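Local atomic coordinates of uncharacterized protein LPG1670 (Legionella pneumophila subsp. pneumophila, PDB entry 5T2X), a protein that is of unknown function but folds as an all-helical chain of the DUF5630 family, with antiparallel helix pairs in its later part. Residues H168-Y173 against L202-L207; L192-A197 against I245-I250; E196-L201 against K239-T244. One frame throughout, in Å; residues are numbered along the deposited sequence.

In the fold
All three contacts use helix 191-207. Contact 1 sets it against helix 169-185, while contacts 2 and 3 set it against helix 237-248, so that this helix has two antiparallel neighbours. Each interface is largely buried. Contact 1 lies nearest the centre of the chain, about 13 Å from it, and contact 2 farthest, at about 25 Å, where K247 is exposed. Chemistry changes along the way: a threonine-to-carbonyl hydrogen bond and a tyrosine face mark contact 1, aliphatic branches fill contact 3, and a tyrosine lies against a helix C-terminus in contact 2. Contacts 2 and 3 adjoin, sharing E196 and A197, with centres about 7 Å apart.

Contact 1 (H168-Y173 against L202-L207); sequences HWTPGY and LIARKL
With chi1 at -71°, T170 holds OG1 beside its own backbone N and CG2 anti to that N; Y173, at -80°, likewise sets CG anti to its carbonyl carbon, which lays its ring against the last turns of helix 191-207. OG1 of T170 donates to O of A204 over 2.7 Å, arriving in the carbonyl plane on a lone pair, at a C=O to donor angle of 139°. The CG2 methyl rests on the A204 methyl, CG2 to CB 3.9 Å. One turn on, CB of Y173 meets CB of A204 at 3.7 Å, and CG2 of I203 sits almost over the ring centre, 3.6 Å from the Y173 centroid, in a CH-pi contact. L207 CD1 approaches the same ring obliquely, 3.9 Å from Y173 CE2, and also nears the W169 indole, whose NE1 is hydrogen-bonded to O of P87. The two helices run antiparallel, the start of 169-185 beside the end of 191-207, with short-segment axes 8.1 Å apart. Small T170 and A204 suit that close spacing, and a carbonyl in the last turn gains a side-chain donor from the neighbouring helix, T170 OG1, itself also hydrogen-bonded to S213 OG.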
loop_
_atom_site.group_PDB
_atom_site.type_symbol
_atom_site.label_atom_id
_atom_site.label_comp_id
_atom_site.label_asym_id
_atom_site.label_seq_id
_atom_site.Cartn_x
_atom_site.Cartn_y
_atom_site.Cartn_z
ATOM N N HIS A 168 -0.721 5.050 -3.343
ATOM C CA HIS A 168 -1.935 5.073 -2.534
ATOM C C HIS A 168 -2.429 6.481 -2.216
ATOM O O HIS A 168 -3.157 6.662 -1.235
ATOM C CB HIS A 168 -1.723 4.265 -1.254
ATOM C CG HIS A 168 -1.407 2.826 -1.515
ATOM N ND1 HIS A 168 -2.339 1.939 -2.007
ATOM C CD2 HIS A 168 -0.253 2.128 -1.388
ATOM C CE1 HIS A 168 -1.779 0.751 -2.156
ATOM N NE2 HIS A 168 -0.514 0.839 -1.787
ATOM N N TRP A 169 -2.054 7.474 -3.021
ATOM C CA TRP A 169 -2.748 8.771 -3.096
ATOM C C TRP A 169 -2.801 9.415 -1.711
ATOM O O TRP A 169 -1.750 9.545 -1.062
ATOM C CB TRP A 169 -4.101 8.537 -3.758
ATOM C CG TRP A 169 -4.013 8.159 -5.202
ATOM C CD1 TRP A 169 -3.767 6.919 -5.712
ATOM C CD2 TRP A 169 -4.176 9.031 -6.325
ATOM N NE1 TRP A 169 -3.763 6.964 -7.085
ATOM C CE2 TRP A 169 -4.012 8.251 -7.487
ATOM C CE3 TRP A 169 -4.445 10.397 -6.462
ATOM C CZ2 TRP A 169 -4.108 8.789 -8.768
ATOM C CZ3 TRP A 169 -4.538 10.930 -7.735
ATOM C CH2 TRP A 169 -4.370 10.128 -8.871
ATOM N N THR A 170 -3.979 9.823 -1.223
ATOM C CA THR A 170 -4.046 10.569 0.034
ATOM C C THR A 170 -3.650 9.727 1.241
ATOM O O THR A 170 -2.848 10.208 2.060
ATOM C CB THR A 170 -5.443 11.182 0.198
ATOM O OG1 THR A 170 -5.612 12.250 -0.741
ATOM C CG2 THR A 170 -5.647 11.705 1.613
ATOM N N PRO A 171 -4.159 8.501 1.434
ATOM C CA PRO A 171 -3.690 7.710 2.584
ATOM C C PRO A 171 -2.196 7.446 2.566
ATOM O O PRO A 171 -1.587 7.318 3.637
ATOM C CB PRO A 171 -4.496 6.411 2.465
ATOM C CG PRO A 171 -5.724 6.804 1.741
ATOM C CD PRO A 171 -5.277 7.828 0.744
ATOM N N GLY A 172 -1.584 7.363 1.384
ATOM C CA GLY A 172 -0.140 7.204 1.322
ATOM C C GLY A 172 0.597 8.426 1.840
ATOM O O GLY A 172 1.523 8.312 2.648
ATOM N N TYR A 173 0.190 9.614 1.386
ATOM C CA TYR A 173 0.838 10.836 1.850
ATOM C C TYR A 173 0.507 11.133 3.306
ATOM O O TYR A 173 1.319 11.744 4.010
ATOM C CB TYR A 173 0.451 12.014 0.954
ATOM C CG TYR A 173 1.237 12.051 -0.335
ATOM C CD1 TYR A 173 2.468 12.688 -0.400
ATOM C CD2 TYR A 173 0.760 11.430 -1.481
ATOM C CE1 TYR A 173 3.198 12.716 -1.573
ATOM C CE2 TYR A 173 1.481 11.454 -2.659
ATOM C CZ TYR A 173 2.700 12.097 -2.698
ATOM O OH TYR A 173 3.423 12.124 -3.868
ATOM N N LEU A 202 -0.074 18.595 3.010
ATOM C CA LEU A 202 -0.738 19.438 2.022
ATOM C C LEU A 202 -1.042 18.661 0.747
ATOM O O LEU A 202 -2.126 18.807 0.168
ATOM C CB LEU A 202 0.120 20.665 1.713
ATOM C CG LEU A 202 0.356 21.641 2.869
ATOM C CD1 LEU A 202 1.279 22.772 2.445
ATOM C CD2 LEU A 202 -0.962 22.189 3.385
ATOM N N ILE A 203 -0.101 17.829 0.294
ATOM C CA ILE A 203 -0.335 17.023 -0.901
ATOM C C ILE A 203 -1.495 16.063 -0.676
ATOM O O ILE A 203 -2.325 15.850 -1.567
ATOM C CB ILE A 203 0.950 16.277 -1.306
ATOM C CG1 ILE A 203 2.047 17.272 -1.688
ATOM C CG2 ILE A 203 0.677 15.325 -2.461
ATOM C CD1 ILE A 203 3.383 16.622 -1.979
ATOM N N ALA A 204 -1.579 15.480 0.523
ATOM C CA ALA A 204 -2.673 14.563 0.825
ATOM C C ALA A 204 -4.023 15.260 0.719
ATOM O O ALA A 204 -5.009 14.658 0.275
ATOM C CB ALA A 204 -2.485 13.965 2.219
ATOM N N ARG A 205 -4.089 16.532 1.115
ATOM C CA ARG A 205 -5.344 17.266 1.001
ATOM C C ARG A 205 -5.651 17.604 -0.452
ATOM O O ARG A 205 -6.792 17.447 -0.904
ATOM C CB ARG A 205 -5.288 18.535 1.849
ATOM C CG ARG A 205 -6.622 19.249 1.974
ATOM C CD ARG A 205 -6.500 20.494 2.836
ATOM N NE ARG A 205 -7.804 21.064 3.159
ATOM C CZ ARG A 205 -7.980 22.168 3.878
ATOM N NH1 ARG A 205 -6.932 22.831 4.350
ATOM N NH2 ARG A 205 -9.207 22.611 4.124
ATOM N N LYS A 206 -4.641 18.056 -1.202
ATOM C CA LYS A 206 -4.831 18.423 -2.601
ATOM C C LYS A 206 -5.182 17.231 -3.482
ATOM O O LYS A 206 -5.664 17.425 -4.602
ATOM C CB LYS A 206 -3.573 19.113 -3.130
ATOM C CG LYS A 206 -3.268 20.424 -2.428
ATOM C CD LYS A 206 -1.952 21.025 -2.886
ATOM C CE LYS A 206 -1.693 22.341 -2.172
ATOM N NZ LYS A 206 -2.797 23.314 -2.407
ATOM N N LEU A 207 -4.946 16.007 -3.012
ATOM C CA LEU A 207 -5.329 14.812 -3.749
ATOM C C LEU A 207 -6.643 14.215 -3.270
ATOM O O LEU A 207 -7.189 13.340 -3.948
ATOM C CB LEU A 207 -4.228 13.746 -3.649
ATOM C CG LEU A 207 -2.854 14.074 -4.236
ATOM C CD1 LEU A 207 -1.898 12.910 -4.027
ATOM C CD2 LEU A 207 -2.961 14.424 -5.710
#

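Contact 2 (L192-A197 against I245-I250); sequences LSYQEA and IAKGKI
A Schellman motif ends helix 237-248, and the contact packs this C-terminus against the early turns of helix 191-207 in an all-helical fold. K249 takes positive phi, 54°, just past the helix. Two backbone bonds then reach back into the last turn: K249 N to A246 O, and a longer, weak one from I250 N to I245 O. The turn swings I250 round to face the partner helix beside G248, so the helix end and its exit both take part.

Y194 has the largest share of the interface. Its CG stands anti to the carbonyl carbon, chi1 -79°, which directs the ring across the end of the other helix. One face of the ring lies over peptide atoms of K247 and G248: the carbonyl carbon of K247 is above the ring centre, and G248 N is 3.9 Å above the plane, displaced toward the rim. G248 CA comes to 3.4 Å from Y194 CG, an intimate fit at a residue whose backbone carries no side chain. Farther out, the CB of K247 touches the ring at CE1 of Y194, 3.9 Å away, before its extended chain leads off toward solvent; its NZ forms a long, weak ion pair with E243. L181 and A184 of helix 169-185 also touch Y194, so the tyrosine is shared among three helices.

I250 closes the other end of the interface. Its CG1 is anti to the carbonyl carbon, and CD1 reaches the backbone of the partner helix, 3.9 Å from O of Y194 and 4.1 Å from CA of Q195. The amide of Q195 turns elsewhere, OE1 bonding to S191 OG, while its aliphatic part lies alongside I250, with Q195 CG 4.2 Å from I250 CG1.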
loop_
_atom_site.group_PDB
_atom_site.type_symbol
_atom_site.label_atom_id
_atom_site.label_comp_id
_atom_site.label_asym_id
_atom_site.label_seq_id
_atom_site.Cartn_x
_atom_site.Cartn_y
_atom_site.Cartn_z
ATOM N N LEU A 192 13.398 19.894 10.047
ATOM C CA LEU A 192 13.283 19.320 8.709
ATOM C C LEU A 192 12.188 18.264 8.650
ATOM O O LEU A 192 11.485 18.144 7.639
ATOM C CB LEU A 192 14.623 18.725 8.274
ATOM C CG LEU A 192 15.648 19.695 7.689
ATOM C CD1 LEU A 192 16.943 18.969 7.362
ATOM C CD2 LEU A 192 15.086 20.371 6.450
ATOM N N SER A 193 12.027 17.486 9.722
ATOM C CA SER A 193 10.986 16.466 9.739
ATOM C C SER A 193 9.598 17.094 9.708
ATOM O O SER A 193 8.699 16.594 9.022
ATOM C CB SER A 193 11.151 15.573 10.967
ATOM O OG SER A 193 12.451 15.010 11.011
ATOM N N TYR A 194 9.405 18.198 10.436
ATOM C CA TYR A 194 8.108 18.867 10.424
ATOM C C TYR A 194 7.845 19.540 9.083
ATOM O O TYR A 194 6.700 19.579 8.617
ATOM C CB TYR A 194 8.026 19.884 11.559
ATOM C CG TYR A 194 7.736 19.283 12.918
ATOM C CD1 TYR A 194 6.509 18.691 13.189
ATOM C CD2 TYR A 194 8.679 19.328 13.935
ATOM C CE1 TYR A 194 6.237 18.147 14.429
ATOM C CE2 TYR A 194 8.415 18.790 15.180
ATOM C CZ TYR A 194 7.193 18.200 15.421
ATOM O OH TYR A 194 6.927 17.661 16.660
ATOM N N GLN A 195 8.890 20.077 8.448
ATOM C CA GLN A 195 8.715 20.691 7.135
ATOM C C GLN A 195 8.341 19.651 6.088
ATOM O O GLN A 195 7.516 19.918 5.207
ATOM C CB GLN A 195 9.987 21.434 6.729
ATOM C CG GLN A 195 10.341 22.593 7.645
ATOM C CD GLN A 195 11.716 23.162 7.360
ATOM O OE1 GLN A 195 12.354 23.739 8.240
ATOM N NE2 GLN A 195 12.178 23.002 6.126
ATOM N N GLU A 196 8.940 18.460 6.166
ATOM C CA GLU A 196 8.551 17.378 5.267
ATOM C C GLU A 196 7.160 16.852 5.596
ATOM O O GLU A 196 6.431 16.426 4.693
ATOM C CB GLU A 196 9.580 16.246 5.327
ATOM C CG GLU A 196 10.875 16.541 4.587
ATOM C CD GLU A 196 10.711 16.484 3.080
ATOM O OE1 GLU A 196 9.915 15.652 2.598
ATOM O OE2 GLU A 196 11.375 17.273 2.376
ATOM N N ALA A 197 6.778 16.871 6.875
ATOM C CA ALA A 197 5.435 16.442 7.253
ATOM C C ALA A 197 4.379 17.378 6.682
ATOM O O ALA A 197 3.324 16.927 6.220
ATOM C CB ALA A 197 5.314 16.367 8.775
ATOM N N ILE A 245 2.464 23.368 11.674
ATOM C CA ILE A 245 3.209 24.616 11.555
ATOM C C ILE A 245 3.623 25.125 12.932
ATOM O O ILE A 245 4.722 25.667 13.104
ATOM C CB ILE A 245 2.374 25.656 10.785
ATOM C CG1 ILE A 245 2.088 25.155 9.369
ATOM C CG2 ILE A 245 3.083 27.002 10.745
ATOM C CD1 ILE A 245 1.213 26.078 8.555
ATOM N N ALA A 246 2.764 24.942 13.935
ATOM C CA ALA A 246 3.077 25.425 15.277
ATOM C C ALA A 246 4.130 24.550 15.950
ATOM O O ALA A 246 5.125 25.059 16.480
ATOM C CB ALA A 246 1.804 25.486 16.120
ATOM N N LYS A 247 3.924 23.229 15.948
ATOM C CA LYS A 247 4.893 22.327 16.568
ATOM C C LYS A 247 6.251 22.420 15.887
ATOM O O LYS A 247 7.292 22.388 16.553
ATOM C CB LYS A 247 4.379 20.887 16.527
ATOM C CG LYS A 247 3.260 20.584 17.506
ATOM C CD LYS A 247 2.764 19.154 17.360
ATOM C CE LYS A 247 1.609 18.867 18.308
ATOM N NZ LYS A 247 1.074 17.488 18.136
ATOM N N GLY A 248 6.261 22.540 14.561
ATOM C CA GLY A 248 7.506 22.576 13.821
ATOM C C GLY A 248 8.239 23.895 13.837
ATOM O O GLY A 248 9.378 23.951 13.363
ATOM N N LYS A 249 7.616 24.952 14.364
ATOM C CA LYS A 249 8.216 26.287 14.393
ATOM C C LYS A 249 8.646 26.720 12.994
ATOM O O LYS A 249 9.656 27.403 12.812
ATOM C CB LYS A 249 9.396 26.344 15.367
ATOM C CG LYS A 249 9.048 25.967 16.800
ATOM C CD LYS A 249 10.259 26.119 17.710
ATOM C CE LYS A 249 9.931 25.760 19.150
ATOM N NZ LYS A 249 9.572 24.325 19.302
ATOM N N ILE A 250 7.873 26.305 11.996
ATOM C CA ILE A 250 8.183 26.590 10.598
ATOM C C ILE A 250 8.060 28.090 10.366
ATOM O O ILE A 250 6.976 28.661 10.557
ATOM C CB ILE A 250 7.264 25.802 9.652
ATOM C CG1 ILE A 250 7.288 24.313 10.006
ATOM C CG2 ILE A 250 7.681 26.015 8.204
ATOM C CD1 ILE A 250 6.377 23.465 9.144
#

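Contact 3 (E196-L201 against K239-T244); sequences EALEAL and KAISET
From CB, which points toward helix 237-248, the L201 chain carries CG anti to its backbone N, chi1 178°. CG passes 4.1 Å from CG1 of I241, and the CD2 branch then does most of the touching. That methyl lies 3.7 Å from I241 CG1, and it meets A240 at both the carbonyl, CD2 to O 3.6 Å, and the side chain, CD2 to CB 3.9 Å. OG1 of T244 borders it as well. Beyond this pair, Y177 and W237 also pack on the L201 side chain. The arrangement is an antiparallel helix pair, crossing at -163° with the short-segment axes 10.0 Å apart, wider than a pairing through small residues would give. T244 faces the same groove with its two branches split: OG1, beside the backbone N, donates to the A240 carbonyl of its own helix from above the carbonyl plane, so that this O takes both the hydroxyl and the T244 amide. CG2, anti to the backbone N, is thereby presented to the partner helix, 3.9 Å from L198 CB. L198 crosses I241 at about a right angle, its CD1 4.0 Å from CG2 of I241, and L255 and I258 of helix 252-272 also touch L198.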
loop_
_atom_site.group_PDB
_atom_site.type_symbol
_atom_site.label_atom_id
_atom_site.label_comp_id
_atom_site.label_asym_id
_atom_site.label_seq_id
_atom_site.Cartn_x
_atom_site.Cartn_y
_atom_site.Cartn_z
ATOM N N GLU A 196 8.940 18.460 6.166
ATOM C CA GLU A 196 8.551 17.378 5.267
ATOM C C GLU A 196 7.160 16.852 5.596
ATOM O O GLU A 196 6.431 16.426 4.693
ATOM C CB GLU A 196 9.580 16.246 5.327
ATOM C CG GLU A 196 10.875 16.541 4.587
ATOM C CD GLU A 196 10.711 16.484 3.080
ATOM O OE1 GLU A 196 9.915 15.652 2.598
ATOM O OE2 GLU A 196 11.375 17.273 2.376
ATOM N N ALA A 197 6.778 16.871 6.875
ATOM C CA ALA A 197 5.435 16.442 7.253
ATOM C C ALA A 197 4.379 17.378 6.682
ATOM O O ALA A 197 3.324 16.927 6.220
ATOM C CB ALA A 197 5.314 16.367 8.775
ATOM N N LEU A 198 4.646 18.685 6.706
ATOM C CA LEU A 198 3.684 19.655 6.192
ATOM C C LEU A 198 3.460 19.467 4.696
ATOM O O LEU A 198 2.318 19.479 4.223
ATOM C CB LEU A 198 4.163 21.076 6.490
ATOM C CG LEU A 198 3.318 22.216 5.919
ATOM C CD1 LEU A 198 1.907 22.174 6.484
ATOM C CD2 LEU A 198 3.971 23.561 6.195
ATOM N N GLU A 199 4.544 19.291 3.936
ATOM C CA GLU A 199 4.418 19.126 2.491
ATOM C C GLU A 199 3.579 17.902 2.149
ATOM O O GLU A 199 2.679 17.967 1.305
ATOM C CB GLU A 199 5.804 19.029 1.855
ATOM C CG GLU A 199 5.784 18.772 0.358
ATOM C CD GLU A 199 7.178 18.679 -0.232
ATOM O OE1 GLU A 199 8.138 19.108 0.441
ATOM O OE2 GLU A 199 7.314 18.175 -1.366
ATOM N N ALA A 200 3.855 16.772 2.807
ATOM C CA ALA A 200 3.075 15.564 2.557
ATOM C C ALA A 200 1.632 15.732 3.012
ATOM O O ALA A 200 0.713 15.190 2.386
ATOM C CB ALA A 200 3.721 14.367 3.253
ATOM N N LEU A 201 1.413 16.472 4.100
ATOM C CA LEU A 201 0.049 16.712 4.563
ATOM C C LEU A 201 -0.724 17.573 3.572
ATOM O O LEU A 201 -1.905 17.317 3.308
ATOM C CB LEU A 201 0.073 17.367 5.944
ATOM C CG LEU A 201 -1.278 17.723 6.567
ATOM C CD1 LEU A 201 -2.163 16.493 6.678
ATOM C CD2 LEU A 201 -1.075 18.364 7.931
ATOM N N LYS A 239 -6.966 21.914 11.167
ATOM C CA LYS A 239 -6.418 21.659 12.496
ATOM C C LYS A 239 -5.069 20.956 12.412
ATOM O O LYS A 239 -4.129 21.310 13.135
ATOM C CB LYS A 239 -7.404 20.830 13.317
ATOM C CG LYS A 239 -8.687 21.556 13.683
ATOM C CD LYS A 239 -8.518 22.382 14.947
ATOM C CE LYS A 239 -9.863 22.846 15.480
ATOM N NZ LYS A 239 -9.767 23.310 16.892
ATOM N N ALA A 240 -4.952 19.956 11.534
ATOM C CA ALA A 240 -3.695 19.227 11.406
ATOM C C ALA A 240 -2.618 20.088 10.757
ATOM O O ALA A 240 -1.445 20.018 11.141
ATOM C CB ALA A 240 -3.911 17.943 10.604
ATOM N N ILE A 241 -2.995 20.899 9.768
ATOM C CA ILE A 241 -2.033 21.791 9.131
ATOM C C ILE A 241 -1.529 22.829 10.125
ATOM O O ILE A 241 -0.328 23.122 10.183
ATOM C CB ILE A 241 -2.662 22.449 7.889
ATOM C CG1 ILE A 241 -2.995 21.392 6.836
ATOM C CG2 ILE A 241 -1.735 23.510 7.308
ATOM C CD1 ILE A 241 -3.812 21.919 5.676
ATOM N N SER A 242 -2.431 23.390 10.933
ATOM C CA SER A 242 -2.035 24.435 11.869
ATOM C C SER A 242 -1.120 23.891 12.959
ATOM O O SER A 242 -0.149 24.552 13.345
ATOM C CB SER A 242 -3.276 25.085 12.481
ATOM O OG SER A 242 -4.045 25.743 11.487
ATOM N N GLU A 243 -1.408 22.690 13.466
ATOM C CA GLU A 243 -0.577 22.129 14.527
ATOM C C GLU A 243 0.801 21.729 14.017
ATOM O O GLU A 243 1.779 21.797 14.768
ATOM C CB GLU A 243 -1.277 20.932 15.171
ATOM C CG GLU A 243 -2.494 21.310 15.998
ATOM C CD GLU A 243 -2.995 20.166 16.854
ATOM O OE1 GLU A 243 -4.094 20.294 17.435
ATOM O OE2 GLU A 243 -2.290 19.139 16.947
ATOM N N THR A 244 0.902 21.312 12.753
ATOM C CA THR A 244 2.209 20.994 12.188
ATOM C C THR A 244 3.070 22.245 12.065
ATOM O O THR A 244 4.277 22.206 12.332
ATOM C CB THR A 244 2.043 20.318 10.825
ATOM O OG1 THR A 244 1.342 19.078 10.987
ATOM C CG2 THR A 244 3.400 20.047 10.189
#